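Local coordinates for protein RNA polymerase sigma factor (Bartonella quintana, PDB 5UXX) that probably acts as an ECF-type sigma factor that binds DNA and directs RNA polymerase to its promoters, at residues L57-F62 and S127-E132; L61-R66 and A135-C140; Q104-A109 and E158-D163; R118-L123 and S147-A152. One frame throughout, in Å; residues are numbered along the deposited sequence.

Helix 57-81, within sigma-70 region 2, supplies the first segment of both interaction 1 and interaction 2, which share Leu61 and Phe62. From there the chain runs through helices 103-112 and 115-125 before 127-132 and then 135-140 return to it, joining region 2 to the helix-turn-helix part of region 4. Interaction 3 joins helix 103-112 to the end of helix 142-159. Interaction 4, 118-123 with 147-152, lies wholly within that loop of chain. Interactions 1 and 2 start before both and close before 147 and 158, so their segments alternate with those of 3 and 4. Interactions 1, 2 and 4 touch one another; interaction 3 lies about 25 Å, centre to centre, from 1 and 2.

Interaction 1: L57-F62 and S127-E132; sequences LKAWLF and SGFSYE
Phe129 drives the edge of its ring into one face of Phe62 in a T-shaped stack, with ring centroids 5.1 Å apart and planes at 74°. The touching rim is CE2 and CZ: Phe129 CE2 comes 3.5 Å from Phe62 CD2, and Phe129 CZ sits over the Phe62 face, displaced toward its rim. The far end of the Phe129 ring reaches helix 57-81, where Phe129 CE1 approaches Ala59 CB at 3.7 Å. One residue earlier, Lys58 lays the aliphatic start of its chain against the ring tip, Lys58 CG lying 3.7 Å from Phe129 CZ. The lysine chain then bends at chi3, and Lys58 NZ donates to a water at 2.8 Å. That water donates in turn to Ser127 O, also at 2.8 Å, and rides above one face of Phe129, toward the rim. At the Phe62 edge stands Ser127 OG, 3.6 Å from Phe62 CE2; this hydroxyl is hydrogen-bonded to Ile122 O and to an aromatic side chain of another protein chain. Phe62 is also stacked with Phe22 of helix 7-26, so the turn leading into helix 131-138 meets the core of region 2 here. With no direct polar bond between the segments, this mostly buried interface is probably held by ring shape and apolar burial, its one polar link being the water bridge on the partly exposed lysine side.

Interaction 2: L61-R66 and A135-C140; sequences LFTILR and AAICGC
Arg66 lays its guanidinium over Ile137 O and Cys138 at the end of helix 131-138, while Arg66 NH1 is salt-bridged to Glu119 OE1 of helix 115-125. One face of the guanidinium lies over Cys138, whose CA is 3.4 Å above its plane, toward the rim. Ile137 O comes over a guanidinium face as well, 3.2 Å from Arg66 NE, and Arg66 NH2 lies 3.3 Å from Cys138 O; the angles at both are too poor for hydrogen bonds. Even so, a positive group beside two carbonyl oxygens at the C-terminal end of a helix is probably favourable electrostatically. With CG anti to the backbone N (chi1 159°), Arg66 starts an extended chain that carries its CD to Ile137 CG2, at 3.8 Å. Cys138 SG touches the same guanidinium at NH1. Three residues earlier on helix 57-81, Thr63 and Ile137 bring the two backbones close, their CA atoms 5.3 Å apart. There Thr63 OG1 rests on Ile137 CG1 at 3.7 Å; the hydroxyl is bonded within its own helix to Ala59 O. Ile137 CD1 reaches more loosely toward Phe62 CB, and Leu123 packs on both residues. After Cys138 the helix closes in a Schellman motif: Cys140 N bonds to Ala135 O and Gly139 N, weakly, to Ala136 O, with Gly139 at positive phi. This ending leads from helix 131-138 into the turn before helix 142-159, the helix-turn-helix arrangement of sigma-70 region 4.

Interaction 3: Q104-A109 and E158-D163; sequences QDFKKA and ELLKVD
Leu160 is the bump of this contact, its forked end entering a shallow hollow formed by Asp105, Phe106 and Ala109 on one side of helix 103-112. Its CG is anti to the carbonyl carbon (chi1 -63°), and the two methyls divide the hollow between them. Leu160 CD1 lies obliquely against the CD1-CE1 side of the Phe106 ring, 3.6 Å from Phe106 CD1. Leu160 CD2 takes the other side, 3.8 Å from Ala109 CB and 3.4 Å from Asp105 OD2, the carboxylate forming a polar lip to an otherwise apolar pocket. The aspartate and leucine side chains slide past each other in opposite directions. In this way the first helix of sigma-70 region 4 is packed against the end of helix 142-159, the second helix of the helix-turn-helix and, by family, probably the DNA-recognition helix. Beside the main bump a second, smaller fit is made by Leu159: its CD2 lies 3.5 Å from Ala109 O, while Leu159 CB faces Ala109 CB at 4.3 Å. Both leucines pack close to Ala109, whose side chain is only a methyl, and the CA atoms of Ala109 and Leu159 are 6.2 Å apart. Directly after Leu160 the chain turns away from helix 103-112 through Lys161, which has positive phi. Another protein chain adds to the apolar surroundings: an aromatic ring of that chain meets Phe106 with planes at about 30°, and one of its apolar side chains packs on Leu160.

Interaction 4: R118-L123 and S147-A152; sequences REAIIL and SRVSRA
In sigma-70 region 4, the second helix of the helix-turn-helix (142-159) crosses the helix before the motif (115-125), with Arg148, Val149 and Ala152 packed on Ala120 and Ile121. The segment axes approach to 8.3 Å and cross at -96°, nearly perpendicular. Each alanine methyl meets the CB of a longer residue: Ala120 CB lies 3.8 Å from Arg148 CB, and Ala152 CB lies 3.9 Å from Ile121 CB. To one side of these pairs, nearer Ile121 and Ala152, the branched side chains meet. Ile121 CG1 is anti to the backbone N and CG2 takes the crowded position; chi2 of 63° then turns Ile121 CD1 to Val149, 4.1 Å from Val149 CG1. The two side chains cross at about a right angle. Val149 CG2 sits 4.0 Å from Ala120 O and at a looser distance from Ala120 CB. This crossing sets the helix-turn-helix against helix 115-125 with Ile121 CA 5.2 Å from Val149 CA, and the alanine side chains at 120 and 152 are consistent with such close packing. Beyond its CB, Arg148 extends away from the apolar patch, and its NH2 makes a long, weak ion pair with Asp116. Arg148 NH1, 6.3 Å from Glu119 OE1, may feel that opposite charge; Glu119 OE1 is instead salt-bridged to Arg66 NH1 and hydrogen-bonded to Tyr70 OH. Apolar side chains of another protein chain pack on Ile121 and Val149.

Interaction 1: L57-F62 and S127-E132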
loop_
_atom_site.group_PDB
_atom_site.type_symbol
_atom_site.label_atom_id
_atom_site.label_comp_id
_atom_site.label_asym_id
_atom_site.label_seq_id
_atom_site.Cartn_x
_atom_site.Cartn_y
_atom_site.Cartn_z
ATOM N N LEU A 57 -7.752 -10.668 -7.211
ATOM C CA LEU A 57 -7.048 -9.776 -8.125
ATOM C C LEU A 57 -6.335 -8.658 -7.376
ATOM O O LEU A 57 -5.219 -8.276 -7.730
ATOM C CB LEU A 57 -8.017 -9.183 -9.149
ATOM C CG LEU A 57 -7.400 -8.213 -10.157
ATOM C CD1 LEU A 57 -6.361 -8.919 -11.015
ATOM C CD2 LEU A 57 -8.476 -7.580 -11.022
ATOM N N LYS A 58 -6.988 -8.137 -6.342
ATOM C CA LYS A 58 -6.414 -7.067 -5.536
ATOM C C LYS A 58 -5.127 -7.534 -4.866
ATOM O O LYS A 58 -4.130 -6.815 -4.852
ATOM C CB LYS A 58 -7.418 -6.585 -4.486
ATOM C CG LYS A 58 -7.036 -5.278 -3.811
ATOM C CD LYS A 58 -8.008 -4.927 -2.695
ATOM C CE LYS A 58 -9.441 -4.880 -3.203
ATOM N NZ LYS A 58 -10.421 -4.726 -2.091
ATOM N N ALA A 59 -5.152 -8.747 -4.324
ATOM C CA ALA A 59 -3.975 -9.326 -3.688
ATOM C C ALA A 59 -2.872 -9.577 -4.712
ATOM O O ALA A 59 -1.687 -9.426 -4.414
ATOM C CB ALA A 59 -4.338 -10.619 -2.975
ATOM N N TRP A 60 -3.274 -9.962 -5.918
ATOM C CA TRP A 60 -2.336 -10.195 -7.010
ATOM C C TRP A 60 -1.627 -8.899 -7.393
ATOM O O TRP A 60 -0.415 -8.881 -7.608
ATOM C CB TRP A 60 -3.066 -10.784 -8.220
ATOM C CG TRP A 60 -2.167 -11.177 -9.352
ATOM C CD1 TRP A 60 -1.354 -12.272 -9.409
ATOM C CD2 TRP A 60 -1.997 -10.486 -10.597
ATOM N NE1 TRP A 60 -0.685 -12.303 -10.608
ATOM C CE2 TRP A 60 -1.062 -11.218 -11.356
ATOM C CE3 TRP A 60 -2.541 -9.319 -11.141
ATOM C CZ2 TRP A 60 -0.660 -10.822 -12.630
ATOM C CZ3 TRP A 60 -2.141 -8.928 -12.407
ATOM C CH2 TRP A 60 -1.209 -9.677 -13.137
ATOM N N LEU A 61 -2.395 -7.817 -7.471
ATOM C CA LEU A 61 -1.861 -6.510 -7.836
ATOM C C LEU A 61 -0.975 -5.937 -6.734
ATOM O O LEU A 61 0.089 -5.381 -7.010
ATOM C CB LEU A 61 -3.002 -5.540 -8.149
ATOM C CG LEU A 61 -3.790 -5.843 -9.426
ATOM C CD1 LEU A 61 -5.035 -4.979 -9.516
ATOM C CD2 LEU A 61 -2.911 -5.645 -10.647
ATOM N N PHE A 62 -1.420 -6.073 -5.488
ATOM C CA PHE A 62 -0.665 -5.581 -4.341
ATOM C C PHE A 62 0.672 -6.303 -4.205
ATOM O O PHE A 62 1.667 -5.709 -3.793
ATOM C CB PHE A 62 -1.477 -5.736 -3.053
ATOM C CG PHE A 62 -2.409 -4.586 -2.775
ATOM C CD1 PHE A 62 -3.261 -4.106 -3.757
ATOM C CD2 PHE A 62 -2.434 -3.990 -1.524
ATOM C CE1 PHE A 62 -4.118 -3.052 -3.498
ATOM C CE2 PHE A 62 -3.291 -2.935 -1.259
ATOM C CZ PHE A 62 -4.132 -2.466 -2.246
ATOM N N SER A 127 -6.298 -2.115 3.996
ATOM C CA SER A 127 -6.516 -2.634 2.648
ATOM C C SER A 127 -7.639 -3.668 2.593
ATOM O O SER A 127 -8.111 -4.023 1.512
ATOM C CB SER A 127 -5.222 -3.237 2.099
ATOM O OG SER A 127 -4.173 -2.285 2.123
ATOM N N GLY A 128 -8.060 -4.154 3.756
ATOM C CA GLY A 128 -9.204 -5.044 3.836
ATOM C C GLY A 128 -8.925 -6.495 3.487
ATOM O O GLY A 128 -9.844 -7.240 3.148
ATOM N N PHE A 129 -7.662 -6.901 3.563
ATOM C CA PHE A 129 -7.298 -8.290 3.295
ATOM C C PHE A 129 -7.506 -9.173 4.520
ATOM O O PHE A 129 -7.439 -8.704 5.656
ATOM C CB PHE A 129 -5.843 -8.394 2.832
ATOM C CG PHE A 129 -5.596 -7.822 1.467
ATOM C CD1 PHE A 129 -6.082 -8.460 0.337
ATOM C CD2 PHE A 129 -4.864 -6.658 1.311
ATOM C CE1 PHE A 129 -5.855 -7.939 -0.922
ATOM C CE2 PHE A 129 -4.631 -6.132 0.055
ATOM C CZ PHE A 129 -5.126 -6.773 -1.063
ATOM N N SER A 130 -7.766 -10.453 4.278
ATOM C CA SER A 130 -7.823 -11.437 5.348
ATOM C C SER A 130 -6.406 -11.766 5.807
ATOM O O SER A 130 -5.438 -11.429 5.125
ATOM C CB SER A 130 -8.541 -12.703 4.885
ATOM O OG SER A 130 -7.817 -13.345 3.850
ATOM N N TYR A 131 -6.285 -12.414 6.962
ATOM C CA TYR A 131 -4.979 -12.848 7.450
ATOM C C TYR A 131 -4.339 -13.814 6.460
ATOM O O TYR A 131 -3.130 -13.776 6.233
ATOM C CB TYR A 131 -5.100 -13.506 8.827
ATOM C CG TYR A 131 -5.512 -12.554 9.926
ATOM C CD1 TYR A 131 -4.686 -11.506 10.308
ATOM C CD2 TYR A 131 -6.723 -12.709 10.588
ATOM C CE1 TYR A 131 -5.056 -10.632 11.313
ATOM C CE2 TYR A 131 -7.102 -11.841 11.596
ATOM C CZ TYR A 131 -6.265 -10.806 11.953
ATOM O OH TYR A 131 -6.636 -9.939 12.955
ATOM N N GLU A 132 -5.166 -14.674 5.877
ATOM C CA GLU A 132 -4.715 -15.641 4.885
ATOM C C GLU A 132 -4.098 -14.953 3.667
ATOM O O GLU A 132 -2.991 -15.289 3.248
ATOM C CB GLU A 132 -5.881 -16.532 4.448
ATOM C CG GLU A 132 -5.463 -17.798 3.724
ATOM C CD GLU A 132 -4.892 -18.842 4.663
ATOM O OE1 GLU A 132 -5.636 -19.315 5.548
ATOM O OE2 GLU A 132 -3.700 -19.185 4.521
HETATM O O HOH W 1 -9.295 -6.068 0.091
#

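Interaction 2: L61-R66 and A135-C140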
loop_
_atom_site.group_PDB
_atom_site.type_symbol
_atom_site.label_atom_id
_atom_site.label_comp_id
_atom_site.label_asym_id
_atom_site.label_seq_id
_atom_site.Cartn_x
_atom_site.Cartn_y
_atom_site.Cartn_z
ATOM N N LEU A 61 -2.395 -7.817 -7.471
ATOM C CA LEU A 61 -1.861 -6.510 -7.836
ATOM C C LEU A 61 -0.975 -5.937 -6.734
ATOM O O LEU A 61 0.089 -5.381 -7.010
ATOM C CB LEU A 61 -3.002 -5.540 -8.149
ATOM C CG LEU A 61 -3.790 -5.843 -9.426
ATOM C CD1 LEU A 61 -5.035 -4.979 -9.516
ATOM C CD2 LEU A 61 -2.911 -5.645 -10.647
ATOM N N PHE A 62 -1.420 -6.073 -5.488
ATOM C CA PHE A 62 -0.665 -5.581 -4.341
ATOM C C PHE A 62 0.672 -6.303 -4.205
ATOM O O PHE A 62 1.667 -5.709 -3.793
ATOM C CB PHE A 62 -1.477 -5.736 -3.053
ATOM C CG PHE A 62 -2.409 -4.586 -2.775
ATOM C CD1 PHE A 62 -3.261 -4.106 -3.757
ATOM C CD2 PHE A 62 -2.434 -3.990 -1.524
ATOM C CE1 PHE A 62 -4.118 -3.052 -3.498
ATOM C CE2 PHE A 62 -3.291 -2.935 -1.259
ATOM C CZ PHE A 62 -4.132 -2.466 -2.246
ATOM N N THR A 63 0.684 -7.586 -4.552
ATOM C CA THR A 63 1.901 -8.388 -4.507
ATOM C C THR A 63 2.954 -7.844 -5.470
ATOM O O THR A 63 4.135 -7.761 -5.131
ATOM C CB THR A 63 1.617 -9.864 -4.848
ATOM O OG1 THR A 63 0.618 -10.377 -3.960
ATOM C CG2 THR A 63 2.884 -10.698 -4.717
ATOM N N ILE A 64 2.517 -7.473 -6.670
ATOM C CA ILE A 64 3.419 -6.910 -7.670
ATOM C C ILE A 64 4.020 -5.590 -7.193
ATOM O O ILE A 64 5.227 -5.373 -7.310
ATOM C CB ILE A 64 2.696 -6.684 -9.011
ATOM C CG1 ILE A 64 2.245 -8.022 -9.604
ATOM C CG2 ILE A 64 3.598 -5.946 -9.989
ATOM C CD1 ILE A 64 1.428 -7.886 -10.871
ATOM N N LEU A 65 3.178 -4.721 -6.643
ATOM C CA LEU A 65 3.633 -3.424 -6.149
ATOM C C LEU A 65 4.570 -3.590 -4.958
ATOM O O LEU A 65 5.608 -2.933 -4.884
ATOM C CB LEU A 65 2.440 -2.540 -5.767
ATOM C CG LEU A 65 2.739 -1.062 -5.487
ATOM C CD1 LEU A 65 1.604 -0.182 -5.983
ATOM C CD2 LEU A 65 2.985 -0.813 -4.005
ATOM N N ARG A 66 4.191 -4.460 -4.025
ATOM C CA ARG A 66 5.014 -4.737 -2.853
ATOM C C ARG A 66 6.415 -5.206 -3.231
ATOM O O ARG A 66 7.409 -4.716 -2.697
ATOM C CB ARG A 66 4.347 -5.795 -1.970
ATOM C CG ARG A 66 5.323 -6.495 -1.042
ATOM C CD ARG A 66 4.880 -7.902 -0.694
ATOM N NE ARG A 66 6.005 -8.716 -0.239
ATOM C CZ ARG A 66 6.424 -8.782 1.021
ATOM N NH1 ARG A 66 5.811 -8.082 1.964
ATOM N NH2 ARG A 66 7.457 -9.549 1.338
ATOM N N ALA A 135 -0.922 -12.891 4.399
ATOM C CA ALA A 135 0.209 -13.792 4.587
ATOM C C ALA A 135 0.793 -14.212 3.242
ATOM O O ALA A 135 2.010 -14.297 3.082
ATOM C CB ALA A 135 -0.210 -15.012 5.390
ATOM N N ALA A 136 -0.086 -14.476 2.280
ATOM C CA ALA A 136 0.331 -14.854 0.935
ATOM C C ALA A 136 1.084 -13.715 0.255
ATOM O O ALA A 136 2.079 -13.942 -0.432
ATOM C CB ALA A 136 -0.873 -15.265 0.101
ATOM N N ILE A 137 0.598 -12.493 0.448
ATOM C CA ILE A 137 1.236 -11.309 -0.117
ATOM C C ILE A 137 2.649 -11.122 0.430
ATOM O O ILE A 137 3.588 -10.870 -0.324
ATOM C CB ILE A 137 0.409 -10.035 0.164
ATOM C CG1 ILE A 137 -0.926 -10.090 -0.580
ATOM C CG2 ILE A 137 1.183 -8.788 -0.237
ATOM C CD1 ILE A 137 -1.870 -8.962 -0.224
ATOM N N CYS A 138 2.796 -11.260 1.743
ATOM C CA CYS A 138 4.085 -11.042 2.394
ATOM C C CYS A 138 4.969 -12.285 2.363
ATOM O O CYS A 138 6.135 -12.235 2.753
ATOM C CB CYS A 138 3.878 -10.592 3.841
ATOM S SG CYS A 138 3.004 -9.024 4.009
ATOM N N GLY A 139 4.413 -13.397 1.892
ATOM C CA GLY A 139 5.156 -14.641 1.809
ATOM C C GLY A 139 5.560 -15.183 3.168
ATOM O O GLY A 139 6.678 -15.669 3.346
ATOM N N CYS A 140 4.649 -15.096 4.133
ATOM C CA CYS A 140 4.912 -15.594 5.477
ATOM C C CYS A 140 3.713 -16.363 6.020
ATOM O O CYS A 140 2.694 -16.499 5.344
ATOM C CB CYS A 140 5.265 -14.442 6.419
ATOM S SG CYS A 140 3.917 -13.271 6.700
#

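Interaction 3: Q104-A109 and E158-D163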
loop_
_atom_site.group_PDB
_atom_site.type_symbol
_atom_site.label_atom_id
_atom_site.label_comp_id
_atom_site.label_asym_id
_atom_site.label_seq_id
_atom_site.Cartn_x
_atom_site.Cartn_y
_atom_site.Cartn_z
ATOM N N GLN A 104 -0.262 13.841 7.775
ATOM C CA GLN A 104 1.183 13.985 7.883
ATOM C C GLN A 104 1.700 13.284 9.135
ATOM O O GLN A 104 2.692 12.558 9.086
ATOM C CB GLN A 104 1.573 15.465 7.904
ATOM C CG GLN A 104 3.070 15.718 7.951
ATOM C CD GLN A 104 3.677 15.868 6.570
ATOM O OE1 GLN A 104 3.042 15.558 5.562
ATOM N NE2 GLN A 104 4.915 16.349 6.516
ATOM N N ASP A 105 1.009 13.497 10.249
ATOM C CA ASP A 105 1.392 12.904 11.526
ATOM C C ASP A 105 1.221 11.387 11.513
ATOM O O ASP A 105 2.067 10.655 12.028
ATOM C CB ASP A 105 0.571 13.519 12.662
ATOM C CG ASP A 105 0.973 12.991 14.025
ATOM O OD1 ASP A 105 2.069 13.350 14.504
ATOM O OD2 ASP A 105 0.192 12.218 14.618
ATOM N N PHE A 106 0.122 10.922 10.927
ATOM C CA PHE A 106 -0.164 9.492 10.852
ATOM C C PHE A 106 0.881 8.759 10.014
ATOM O O PHE A 106 1.321 7.667 10.372
ATOM C CB PHE A 106 -1.561 9.251 10.274
ATOM C CG PHE A 106 -2.048 7.837 10.434
ATOM C CD1 PHE A 106 -2.735 7.452 11.575
ATOM C CD2 PHE A 106 -1.817 6.892 9.448
ATOM C CE1 PHE A 106 -3.183 6.153 11.726
ATOM C CE2 PHE A 106 -2.263 5.590 9.594
ATOM C CZ PHE A 106 -2.946 5.221 10.735
ATOM N N LYS A 107 1.269 9.365 8.896
ATOM C CA LYS A 107 2.282 8.789 8.019
ATOM C C LYS A 107 3.632 8.717 8.726
ATOM O O LYS A 107 4.359 7.731 8.596
ATOM C CB LYS A 107 2.396 9.604 6.727
ATOM C CG LYS A 107 3.506 9.157 5.787
ATOM C CD LYS A 107 3.397 7.682 5.433
ATOM C CE LYS A 107 4.481 7.281 4.442
ATOM N NZ LYS A 107 4.666 5.807 4.370
ATOM N N LYS A 108 3.958 9.767 9.473
ATOM C CA LYS A 108 5.184 9.799 10.262
ATOM C C LYS A 108 5.181 8.694 11.313
ATOM O O LYS A 108 6.220 8.111 11.616
ATOM C CB LYS A 108 5.361 11.167 10.924
ATOM C CG LYS A 108 5.725 12.278 9.951
ATOM C CD LYS A 108 5.519 13.656 10.564
ATOM C CE LYS A 108 6.249 13.796 11.887
ATOM N NZ LYS A 108 6.137 15.179 12.427
ATOM N N ALA A 109 4.004 8.412 11.865
ATOM C CA ALA A 109 3.848 7.335 12.836
ATOM C C ALA A 109 4.062 5.974 12.177
ATOM O O ALA A 109 4.713 5.095 12.744
ATOM C CB ALA A 109 2.474 7.402 13.488
ATOM N N GLU A 158 0.630 4.014 21.091
ATOM C CA GLU A 158 1.546 4.800 21.907
ATOM C C GLU A 158 2.062 6.009 21.132
ATOM O O GLU A 158 2.236 7.091 21.691
ATOM C CB GLU A 158 2.718 3.937 22.383
ATOM N N LEU A 159 2.306 5.812 19.840
ATOM C CA LEU A 159 2.810 6.872 18.972
ATOM C C LEU A 159 1.783 7.982 18.770
ATOM O O LEU A 159 2.111 9.165 18.850
ATOM C CB LEU A 159 3.223 6.293 17.618
ATOM C CG LEU A 159 4.686 5.892 17.409
ATOM C CD1 LEU A 159 5.287 5.264 18.657
ATOM C CD2 LEU A 159 4.786 4.935 16.235
ATOM N N LEU A 160 0.540 7.593 18.507
ATOM C CA LEU A 160 -0.519 8.553 18.216
ATOM C C LEU A 160 -1.254 8.974 19.482
ATOM O O LEU A 160 -2.224 9.733 19.424
ATOM C CB LEU A 160 -1.504 7.964 17.205
ATOM C CG LEU A 160 -0.918 7.654 15.826
ATOM C CD1 LEU A 160 -1.886 6.823 15.002
ATOM C CD2 LEU A 160 -0.555 8.940 15.101
ATOM N N LYS A 161 -0.781 8.472 20.621
ATOM C CA LYS A 161 -1.324 8.811 21.935
ATOM C C LYS A 161 -2.825 8.553 22.038
ATOM O O LYS A 161 -3.563 9.352 22.615
ATOM C CB LYS A 161 -1.026 10.276 22.272
ATOM N N VAL A 162 -3.272 7.435 21.477
ATOM C CA VAL A 162 -4.674 7.044 21.570
ATOM C C VAL A 162 -4.831 5.781 22.413
ATOM O O VAL A 162 -4.178 4.767 22.166
ATOM C CB VAL A 162 -5.302 6.827 20.176
ATOM C CG1 VAL A 162 -5.624 8.166 19.529
ATOM C CG2 VAL A 162 -4.381 6.001 19.287
ATOM N N ASP A 163 -5.697 5.858 23.419
ATOM C CA ASP A 163 -5.881 4.769 24.372
ATOM C C ASP A 163 -6.488 3.535 23.710
ATOM O O ASP A 163 -6.389 2.426 24.234
ATOM C CB ASP A 163 -6.760 5.225 25.538
#

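Interaction 4: R118-L123 and S147-A152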
loop_
_atom_site.group_PDB
_atom_site.type_symbol
_atom_site.label_atom_id
_atom_site.label_comp_id
_atom_site.label_asym_id
_atom_site.label_seq_id
_atom_site.Cartn_x
_atom_site.Cartn_y
_atom_site.Cartn_z
ATOM N N ARG A 118 4.670 -2.115 9.354
ATOM C CA ARG A 118 3.979 -1.095 8.576
ATOM C C ARG A 118 3.119 -1.712 7.478
ATOM O O ARG A 118 1.955 -1.354 7.320
ATOM C CB ARG A 118 4.987 -0.114 7.973
ATOM C CG ARG A 118 4.374 0.925 7.045
ATOM C CD ARG A 118 5.311 2.108 6.827
ATOM N NE ARG A 118 6.613 1.701 6.303
ATOM C CZ ARG A 118 7.727 1.644 7.026
ATOM N NH1 ARG A 118 7.704 1.970 8.312
ATOM N NH2 ARG A 118 8.865 1.260 6.465
ATOM N N GLU A 119 3.693 -2.645 6.728
ATOM C CA GLU A 119 2.968 -3.299 5.647
ATOM C C GLU A 119 1.812 -4.152 6.166
ATOM O O GLU A 119 0.714 -4.129 5.609
ATOM C CB GLU A 119 3.910 -4.159 4.809
ATOM C CG GLU A 119 3.204 -4.916 3.703
ATOM C CD GLU A 119 4.161 -5.661 2.804
ATOM O OE1 GLU A 119 5.302 -5.930 3.237
ATOM O OE2 GLU A 119 3.771 -5.980 1.663
ATOM N N ALA A 120 2.069 -4.906 7.230
ATOM C CA ALA A 120 1.064 -5.797 7.804
ATOM C C ALA A 120 -0.169 -5.036 8.283
ATOM O O ALA A 120 -1.299 -5.438 8.006
ATOM C CB ALA A 120 1.665 -6.599 8.947
ATOM N N ILE A 121 0.048 -3.937 9.000
ATOM C CA ILE A 121 -1.059 -3.175 9.569
ATOM C C ILE A 121 -1.831 -2.433 8.476
ATOM O O ILE A 121 -3.019 -2.156 8.628
ATOM C CB ILE A 121 -0.569 -2.175 10.649
ATOM C CG1 ILE A 121 -1.747 -1.651 11.474
ATOM C CG2 ILE A 121 0.225 -1.032 10.031
ATOM C CD1 ILE A 121 -2.468 -2.726 12.254
ATOM N N ILE A 122 -1.158 -2.123 7.372
ATOM C CA ILE A 122 -1.821 -1.498 6.231
ATOM C C ILE A 122 -2.677 -2.517 5.484
ATOM O O ILE A 122 -3.833 -2.249 5.157
ATOM C CB ILE A 122 -0.804 -0.861 5.260
ATOM C CG1 ILE A 122 -0.181 0.387 5.889
ATOM C CG2 ILE A 122 -1.473 -0.488 3.948
ATOM C CD1 ILE A 122 -1.195 1.438 6.291
ATOM N N LEU A 123 -2.103 -3.687 5.219
ATOM C CA LEU A 123 -2.807 -4.749 4.505
ATOM C C LEU A 123 -4.046 -5.215 5.263
ATOM O O LEU A 123 -5.105 -5.426 4.672
ATOM C CB LEU A 123 -1.876 -5.937 4.255
ATOM C CG LEU A 123 -0.771 -5.750 3.214
ATOM C CD1 LEU A 123 0.132 -6.970 3.181
ATOM C CD2 LEU A 123 -1.364 -5.486 1.841
ATOM N N SER A 147 1.048 -11.545 14.648
ATOM C CA SER A 147 1.964 -10.971 15.628
ATOM C C SER A 147 2.455 -9.602 15.168
ATOM O O SER A 147 2.620 -8.688 15.975
ATOM C CB SER A 147 3.150 -11.904 15.875
ATOM O OG SER A 147 3.991 -11.973 14.738
ATOM N N ARG A 148 2.680 -9.467 13.864
ATOM C CA ARG A 148 3.096 -8.194 13.286
ATOM C C ARG A 148 1.993 -7.149 13.416
ATOM O O ARG A 148 2.266 -5.978 13.674
ATOM C CB ARG A 148 3.493 -8.371 11.817
ATOM C CG ARG A 148 4.837 -9.056 11.629
ATOM C CD ARG A 148 5.154 -9.316 10.167
ATOM N NE ARG A 148 6.455 -9.959 10.012
ATOM C CZ ARG A 148 6.956 -10.371 8.852
ATOM N NH1 ARG A 148 6.264 -10.209 7.733
ATOM N NH2 ARG A 148 8.149 -10.946 8.811
ATOM N N VAL A 149 0.747 -7.577 13.236
ATOM C CA VAL A 149 -0.399 -6.686 13.374
ATOM C C VAL A 149 -0.539 -6.209 14.819
ATOM O O VAL A 149 -0.763 -5.024 15.071
ATOM C CB VAL A 149 -1.708 -7.374 12.924
ATOM C CG1 VAL A 149 -2.927 -6.625 13.446
ATOM C CG2 VAL A 149 -1.752 -7.483 11.405
ATOM N N SER A 150 -0.390 -7.135 15.761
ATOM C CA SER A 150 -0.512 -6.816 17.181
ATOM C C SER A 150 0.568 -5.843 17.646
ATOM O O SER A 150 0.277 -4.884 18.361
ATOM C CB SER A 150 -0.455 -8.094 18.021
ATOM O OG SER A 150 -1.621 -8.877 17.838
ATOM N N ARG A 151 1.811 -6.093 17.245
ATOM C CA ARG A 151 2.917 -5.220 17.622
ATOM C C ARG A 151 2.780 -3.842 16.977
ATOM O O ARG A 151 3.032 -2.821 17.618
ATOM C CB ARG A 151 4.265 -5.849 17.249
ATOM C CG ARG A 151 4.616 -7.078 18.079
ATOM C CD ARG A 151 5.969 -7.680 17.707
ATOM N NE ARG A 151 6.017 -8.197 16.342
ATOM C CZ ARG A 151 6.627 -7.586 15.331
ATOM N NH1 ARG A 151 6.624 -8.131 14.124
ATOM N NH2 ARG A 151 7.252 -6.435 15.529
ATOM N N ALA A 152 2.375 -3.819 15.710
ATOM C CA ALA A 152 2.185 -2.563 14.992
ATOM C C ALA A 152 1.054 -1.744 15.600
ATOM O O ALA A 152 1.158 -0.524 15.726
ATOM C CB ALA A 152 1.912 -2.828 13.520
#